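Local structure of KLLA0F20702p (Kluyveromyces lactis, 5Y5A) at residues P273-L278 with S323-Q328; F315-L320 with L365-G370. The protein probably helps recruit telomerase to chromosome ends by binding the telomere protein Cdc13. One frame throughout, in Å; residues are numbered along the deposited sequence.

Interaction 1: P273-L278 with S323-Q328; sequences PNFTNL and SHIFPQ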
loop_
_atom_site.group_PDB
_atom_site.type_symbol
_atom_site.label_atom_id
_atom_site.label_comp_id
_atom_site.label_asym_id
_atom_site.label_seq_id
_atom_site.Cartn_x
_atom_site.Cartn_y
_atom_site.Cartn_z
ATOM N N PRO A 273 12.895 -0.568 -7.840
ATOM C CA PRO A 273 13.949 -1.595 -7.776
ATOM C C PRO A 273 13.500 -2.899 -7.108
ATOM O O PRO A 273 13.816 -3.972 -7.613
ATOM C CB PRO A 273 15.048 -0.918 -6.954
ATOM C CG PRO A 273 14.893 0.542 -7.268
ATOM C CD PRO A 273 13.412 0.767 -7.472
ATOM N N ASN A 274 12.768 -2.813 -6.007
ATOM C CA ASN A 274 12.295 -4.024 -5.336
ATOM C C ASN A 274 11.233 -4.784 -6.127
ATOM O O ASN A 274 11.302 -6.013 -6.244
ATOM C CB ASN A 274 11.768 -3.686 -3.944
ATOM C CG ASN A 274 12.876 -3.614 -2.915
ATOM O OD1 ASN A 274 13.285 -4.633 -2.360
ATOM N ND2 ASN A 274 13.380 -2.412 -2.667
ATOM N N PHE A 275 10.254 -4.057 -6.657
ATOM C CA PHE A 275 9.286 -4.616 -7.601
ATOM C C PHE A 275 9.985 -5.383 -8.732
ATOM O O PHE A 275 9.589 -6.492 -9.096
ATOM C CB PHE A 275 8.431 -3.487 -8.182
ATOM C CG PHE A 275 7.317 -3.947 -9.079
ATOM C CD1 PHE A 275 6.110 -4.389 -8.542
ATOM C CD2 PHE A 275 7.451 -3.891 -10.458
ATOM C CE1 PHE A 275 5.060 -4.786 -9.368
ATOM C CE2 PHE A 275 6.400 -4.287 -11.295
ATOM C CZ PHE A 275 5.205 -4.735 -10.742
ATOM N N THR A 276 11.036 -4.777 -9.272
ATOM C CA THR A 276 11.783 -5.342 -10.394
ATOM C C THR A 276 12.610 -6.555 -9.963
ATOM O O THR A 276 12.733 -7.530 -10.702
ATOM C CB THR A 276 12.700 -4.276 -11.013
ATOM O OG1 THR A 276 11.902 -3.151 -11.388
ATOM C CG2 THR A 276 13.421 -4.806 -12.242
ATOM N N ASN A 277 13.155 -6.488 -8.754
ATOM C CA ASN A 277 13.940 -7.581 -8.203
ATOM C C ASN A 277 13.055 -8.816 -8.043
ATOM O O ASN A 277 13.512 -9.946 -8.203
ATOM C CB ASN A 277 14.560 -7.169 -6.866
ATOM C CG ASN A 277 15.597 -8.168 -6.354
ATOM O OD1 ASN A 277 15.284 -9.050 -5.554
ATOM N ND2 ASN A 277 16.844 -8.017 -6.806
ATOM N N LEU A 278 11.775 -8.580 -7.766
ATOM C CA LEU A 278 10.802 -9.649 -7.572
ATOM C C LEU A 278 10.233 -10.209 -8.878
ATOM O O LEU A 278 10.050 -11.422 -9.013
ATOM C CB LEU A 278 9.653 -9.149 -6.688
ATOM C CG LEU A 278 8.482 -10.103 -6.426
ATOM C CD1 LEU A 278 8.953 -11.422 -5.820
ATOM C CD2 LEU A 278 7.453 -9.440 -5.517
ATOM N N SER A 323 4.616 -10.934 -16.854
ATOM C CA SER A 323 4.774 -11.160 -18.284
ATOM C C SER A 323 4.388 -9.940 -19.128
ATOM O O SER A 323 4.882 -9.776 -20.240
ATOM C CB SER A 323 3.958 -12.369 -18.720
ATOM O OG SER A 323 2.570 -12.079 -18.718
ATOM N N HIS A 324 3.515 -9.084 -18.611
ATOM C CA HIS A 324 3.171 -7.861 -19.335
ATOM C C HIS A 324 4.238 -6.782 -19.155
ATOM O O HIS A 324 4.644 -6.131 -20.122
ATOM C CB HIS A 324 1.806 -7.334 -18.892
ATOM C CG HIS A 324 0.657 -8.018 -19.565
ATOM N ND1 HIS A 324 -0.104 -8.985 -18.945
ATOM C CD2 HIS A 324 0.156 -7.886 -20.814
ATOM C CE1 HIS A 324 -1.035 -9.412 -19.780
ATOM N NE2 HIS A 324 -0.897 -8.762 -20.922
ATOM N N ILE A 325 4.695 -6.594 -17.922
ATOM C CA ILE A 325 5.713 -5.583 -17.654
ATOM C C ILE A 325 7.103 -6.042 -18.105
ATOM O O ILE A 325 7.827 -5.288 -18.744
ATOM C CB ILE A 325 5.747 -5.209 -16.161
ATOM C CG1 ILE A 325 4.351 -4.750 -15.714
ATOM C CG2 ILE A 325 6.776 -4.114 -15.906
ATOM C CD1 ILE A 325 4.331 -4.060 -14.351
ATOM N N PHE A 326 7.454 -7.284 -17.790
ATOM C CA PHE A 326 8.772 -7.825 -18.107
ATOM C C PHE A 326 8.678 -9.060 -19.006
ATOM O O PHE A 326 9.006 -10.166 -18.569
ATOM C CB PHE A 326 9.516 -8.194 -16.814
ATOM C CG PHE A 326 9.587 -7.076 -15.804
ATOM C CD1 PHE A 326 10.524 -6.052 -15.939
ATOM C CD2 PHE A 326 8.738 -7.060 -14.707
ATOM C CE1 PHE A 326 10.604 -5.025 -15.010
ATOM C CE2 PHE A 326 8.818 -6.038 -13.771
ATOM C CZ PHE A 326 9.756 -5.015 -13.925
ATOM N N PRO A 327 8.239 -8.880 -20.264
ATOM C CA PRO A 327 7.944 -10.028 -21.135
ATOM C C PRO A 327 9.119 -10.990 -21.325
ATOM O O PRO A 327 8.908 -12.207 -21.330
ATOM C CB PRO A 327 7.568 -9.366 -22.471
ATOM C CG PRO A 327 8.204 -8.013 -22.427
ATOM C CD PRO A 327 8.089 -7.600 -20.978
ATOM N N GLN A 328 10.334 -10.464 -21.455
ATOM C CA GLN A 328 11.500 -11.298 -21.714
ATOM C C GLN A 328 11.828 -12.187 -20.525
ATOM O O GLN A 328 12.154 -13.359 -20.694
ATOM C CB GLN A 328 12.710 -10.434 -22.065
ATOM C CG GLN A 328 12.554 -9.719 -23.383
ATOM C CD GLN A 328 12.226 -10.680 -24.501
ATOM O OE1 GLN A 328 12.957 -11.643 -24.736
ATOM N NE2 GLN A 328 11.111 -10.440 -25.184
#
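Phe326 and Ile325 meet Phe275 and Thr276 where helix 318-325 ends. At Phe326 the backbone breaks out of the helical conformation, and its CB points at helix 271-279. With CG anti to its carbonyl carbon (chi1 -53°), the ring reaches across and its far end makes the contacts. From CB through CG to the two delta carbons it touches nothing of the other helix. Beyond them, CE1 of Phe326 lies 4.0 Å from CG2 of Thr276, while its CE2 comes within 3.9 Å of CE2 of Phe275, which sits near the plane of the Phe326 ring, at its edge. At the tip, CZ of Phe326 is 3.8 Å from OG1 of Thr276, an oxygen that hydrogen-bonds to Ile272 O in its own helix. CG2 of Ile325 lies over one face of the Phe326 ring, 3.5 Å above the plane and offset toward the rim. The segments belong to the all-helical Est1 DNA/RNA-binding region, of the TPR clan, and both phenylalanines also touch Ile378 of helix 339-379. With an alanine in place of Phe326, the Thr276 methyl and CE2 of Phe275 would probably lose the ring carbons they pack against, opening a gap beside Ile378. Ile325 adds a second apolar contact: its CD1 approaches the edge of the Phe275 ring, 3.7 Å from CE2 and 3.8 Å from CZ.

Interaction 2: F315-L320 with L365-G370; sequences FYILPL and LILLIG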
loop_
_atom_site.group_PDB
_atom_site.type_symbol
_atom_site.label_atom_id
_atom_site.label_comp_id
_atom_site.label_asym_id
_atom_site.label_seq_id
_atom_site.Cartn_x
_atom_site.Cartn_y
_atom_site.Cartn_z
ATOM N N PHE A 315 -0.576 -15.559 -5.430
ATOM C CA PHE A 315 0.595 -15.781 -6.261
ATOM C C PHE A 315 0.355 -15.812 -7.763
ATOM O O PHE A 315 1.192 -15.338 -8.518
ATOM C CB PHE A 315 1.272 -17.085 -5.850
ATOM C CG PHE A 315 2.120 -16.957 -4.628
ATOM C CD1 PHE A 315 1.553 -16.988 -3.364
ATOM C CD2 PHE A 315 3.487 -16.786 -4.740
ATOM C CE1 PHE A 315 2.337 -16.864 -2.237
ATOM C CE2 PHE A 315 4.275 -16.664 -3.614
ATOM C CZ PHE A 315 3.700 -16.705 -2.360
ATOM N N TYR A 316 -0.759 -16.380 -8.208
ATOM C CA TYR A 316 -0.892 -16.681 -9.627
ATOM C C TYR A 316 -1.161 -15.446 -10.464
ATOM O O TYR A 316 -1.086 -15.504 -11.685
ATOM C CB TYR A 316 -1.980 -17.735 -9.869
ATOM C CG TYR A 316 -1.479 -19.149 -9.633
ATOM C CD1 TYR A 316 -0.370 -19.375 -8.838
ATOM C CD2 TYR A 316 -2.096 -20.252 -10.222
ATOM C CE1 TYR A 316 0.105 -20.641 -8.609
ATOM C CE2 TYR A 316 -1.615 -21.548 -9.997
ATOM C CZ TYR A 316 -0.511 -21.726 -9.186
ATOM O OH TYR A 316 -0.002 -22.988 -8.932
ATOM N N ILE A 317 -1.450 -14.319 -9.824
ATOM C CA ILE A 317 -1.602 -13.091 -10.583
ATOM C C ILE A 317 -0.220 -12.505 -10.896
ATOM O O ILE A 317 -0.077 -11.685 -11.794
ATOM C CB ILE A 317 -2.470 -12.041 -9.830
ATOM C CG1 ILE A 317 -2.967 -10.958 -10.797
ATOM C CG2 ILE A 317 -1.707 -11.449 -8.647
ATOM C CD1 ILE A 317 -3.758 -9.830 -10.132
ATOM N N LEU A 318 0.778 -12.908 -10.146
ATOM C CA LEU A 318 2.108 -12.390 -10.306
ATOM C C LEU A 318 2.741 -12.662 -11.640
ATOM O O LEU A 318 3.210 -11.756 -12.259
ATOM C CB LEU A 318 2.987 -12.792 -9.152
ATOM C CG LEU A 318 2.500 -12.290 -7.812
ATOM C CD1 LEU A 318 3.378 -12.766 -6.696
ATOM C CD2 LEU A 318 2.415 -10.793 -7.782
ATOM N N PRO A 319 2.751 -13.893 -12.104
ATOM C CA PRO A 319 3.322 -14.118 -13.439
ATOM C C PRO A 319 2.565 -13.425 -14.570
ATOM O O PRO A 319 3.154 -13.178 -15.621
ATOM C CB PRO A 319 3.233 -15.639 -13.606
ATOM C CG PRO A 319 3.249 -16.165 -12.221
ATOM C CD PRO A 319 2.441 -15.167 -11.434
ATOM N N LEU A 320 1.285 -13.125 -14.365
ATOM C CA LEU A 320 0.496 -12.486 -15.408
ATOM C C LEU A 320 0.913 -11.029 -15.529
ATOM O O LEU A 320 1.125 -10.517 -16.628
ATOM C CB LEU A 320 -0.999 -12.601 -15.105
ATOM C CG LEU A 320 -1.422 -14.056 -14.874
ATOM C CD1 LEU A 320 -2.874 -14.141 -14.424
ATOM C CD2 LEU A 320 -1.207 -14.877 -16.143
ATOM N N LEU A 365 -6.901 -6.734 -7.068
ATOM C CA LEU A 365 -7.455 -5.660 -7.889
ATOM C C LEU A 365 -6.597 -4.402 -7.818
ATOM O O LEU A 365 -6.208 -3.847 -8.844
ATOM C CB LEU A 365 -8.891 -5.346 -7.454
ATOM C CG LEU A 365 -9.508 -4.092 -8.075
ATOM C CD1 LEU A 365 -9.828 -4.302 -9.549
ATOM C CD2 LEU A 365 -10.755 -3.651 -7.306
ATOM N N ILE A 366 -6.278 -3.962 -6.608
ATOM C CA ILE A 366 -5.462 -2.761 -6.439
ATOM C C ILE A 366 -4.030 -2.939 -6.954
ATOM O O ILE A 366 -3.486 -2.044 -7.611
ATOM C CB ILE A 366 -5.417 -2.335 -4.974
ATOM C CG1 ILE A 366 -6.843 -2.116 -4.460
ATOM C CG2 ILE A 366 -4.591 -1.064 -4.814
ATOM C CD1 ILE A 366 -6.951 -2.265 -2.966
ATOM N N LEU A 367 -3.423 -4.087 -6.657
ATOM C CA LEU A 367 -2.109 -4.419 -7.208
ATOM C C LEU A 367 -2.114 -4.275 -8.737
ATOM O O LEU A 367 -1.235 -3.643 -9.318
ATOM C CB LEU A 367 -1.710 -5.839 -6.817
ATOM C CG LEU A 367 -0.534 -6.479 -7.555
ATOM C CD1 LEU A 367 0.790 -5.797 -7.189
ATOM C CD2 LEU A 367 -0.464 -7.966 -7.248
ATOM N N LEU A 368 -3.131 -4.856 -9.366
ATOM C CA LEU A 368 -3.270 -4.863 -10.817
ATOM C C LEU A 368 -3.448 -3.460 -11.395
ATOM O O LEU A 368 -2.792 -3.096 -12.377
ATOM C CB LEU A 368 -4.455 -5.748 -11.215
ATOM C CG LEU A 368 -4.664 -5.965 -12.709
ATOM C CD1 LEU A 368 -3.435 -6.643 -13.313
ATOM C CD2 LEU A 368 -5.937 -6.775 -12.954
ATOM N N ILE A 369 -4.338 -2.675 -10.791
ATOM C CA ILE A 369 -4.527 -1.279 -11.202
ATOM C C ILE A 369 -3.209 -0.516 -11.088
ATOM O O ILE A 369 -2.779 0.157 -12.026
ATOM C CB ILE A 369 -5.616 -0.580 -10.354
ATOM C CG1 ILE A 369 -7.000 -0.963 -10.874
ATOM C CG2 ILE A 369 -5.458 0.953 -10.394
ATOM C CD1 ILE A 369 -8.136 -0.593 -9.937
ATOM N N GLY A 370 -2.571 -0.632 -9.930
ATOM C CA GLY A 370 -1.266 -0.036 -9.718
ATOM C C GLY A 370 -0.235 -0.514 -10.726
ATOM O O GLY A 370 0.572 0.268 -11.207
#
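Ile317 and Leu368 mark the nearest approach of the two backbones, CA to CA 8.4 Å, with Ile317 held in a type I beta turn from Phe315 to Leu318 that is closed by the bond from Leu318 N to Phe315 O (3.0 Å). The turn lies at the head of the segment that runs into helix 318-325, and from it Ile317 points its CB at helix 339-379. Leu367 points back from that helix, and the two side chains lie alongside one another, running in opposite senses. One methyl serves both of the Leu367 contacts: CD2 of Leu367 rests 4.0 Å from CG2 of Ile317 and 4.1 Å from CD2 of Leu318. Leu318 sets off to one side of the partner helix, and its side chain crosses that of Leu367 at about a right angle, bringing just its CD2 methyl into the contact.

This is buried helix packing inside the all-alpha Est1 DNA/RNA-binding region, where the long helix 339-379 runs past this turn. The other branch of Ile317 is fully extended, CG1 anti to the backbone N (chi1 -163°) and CD1 anti to CA (chi2 -176°), which carries CD1 of Ile317 to within 4.3 Å of Leu368 CB. There it touches the base of a leucine whose side chain also packs on Ile398 and Phe401 of helix 385-410. Helix 251-263 reaches the same junction, with Val259 against Leu367 and Ala255 against Leu318.

Interactions 1 and 2 use opposite ends of the short helix 318-325: residues 315-320 enter it, and residues 323-328 leave it. Their centres are 12 Å apart, and interaction 2 lies deeper, its centre about 13 Å from the centre of the chain, against about 18 Å for that of interaction 1. The inner contact is wholly aliphatic. The outer one is built round two phenyl rings, and its touching residues include the partly exposed Thr276 and Phe326. Helix 339-379 ties them together, since it is a partner in interaction 2 and further along packs Ile378 on both rings of interaction 1. Val259 of helix 251-263 likewise touches Phe275 in one and Leu367 in the other.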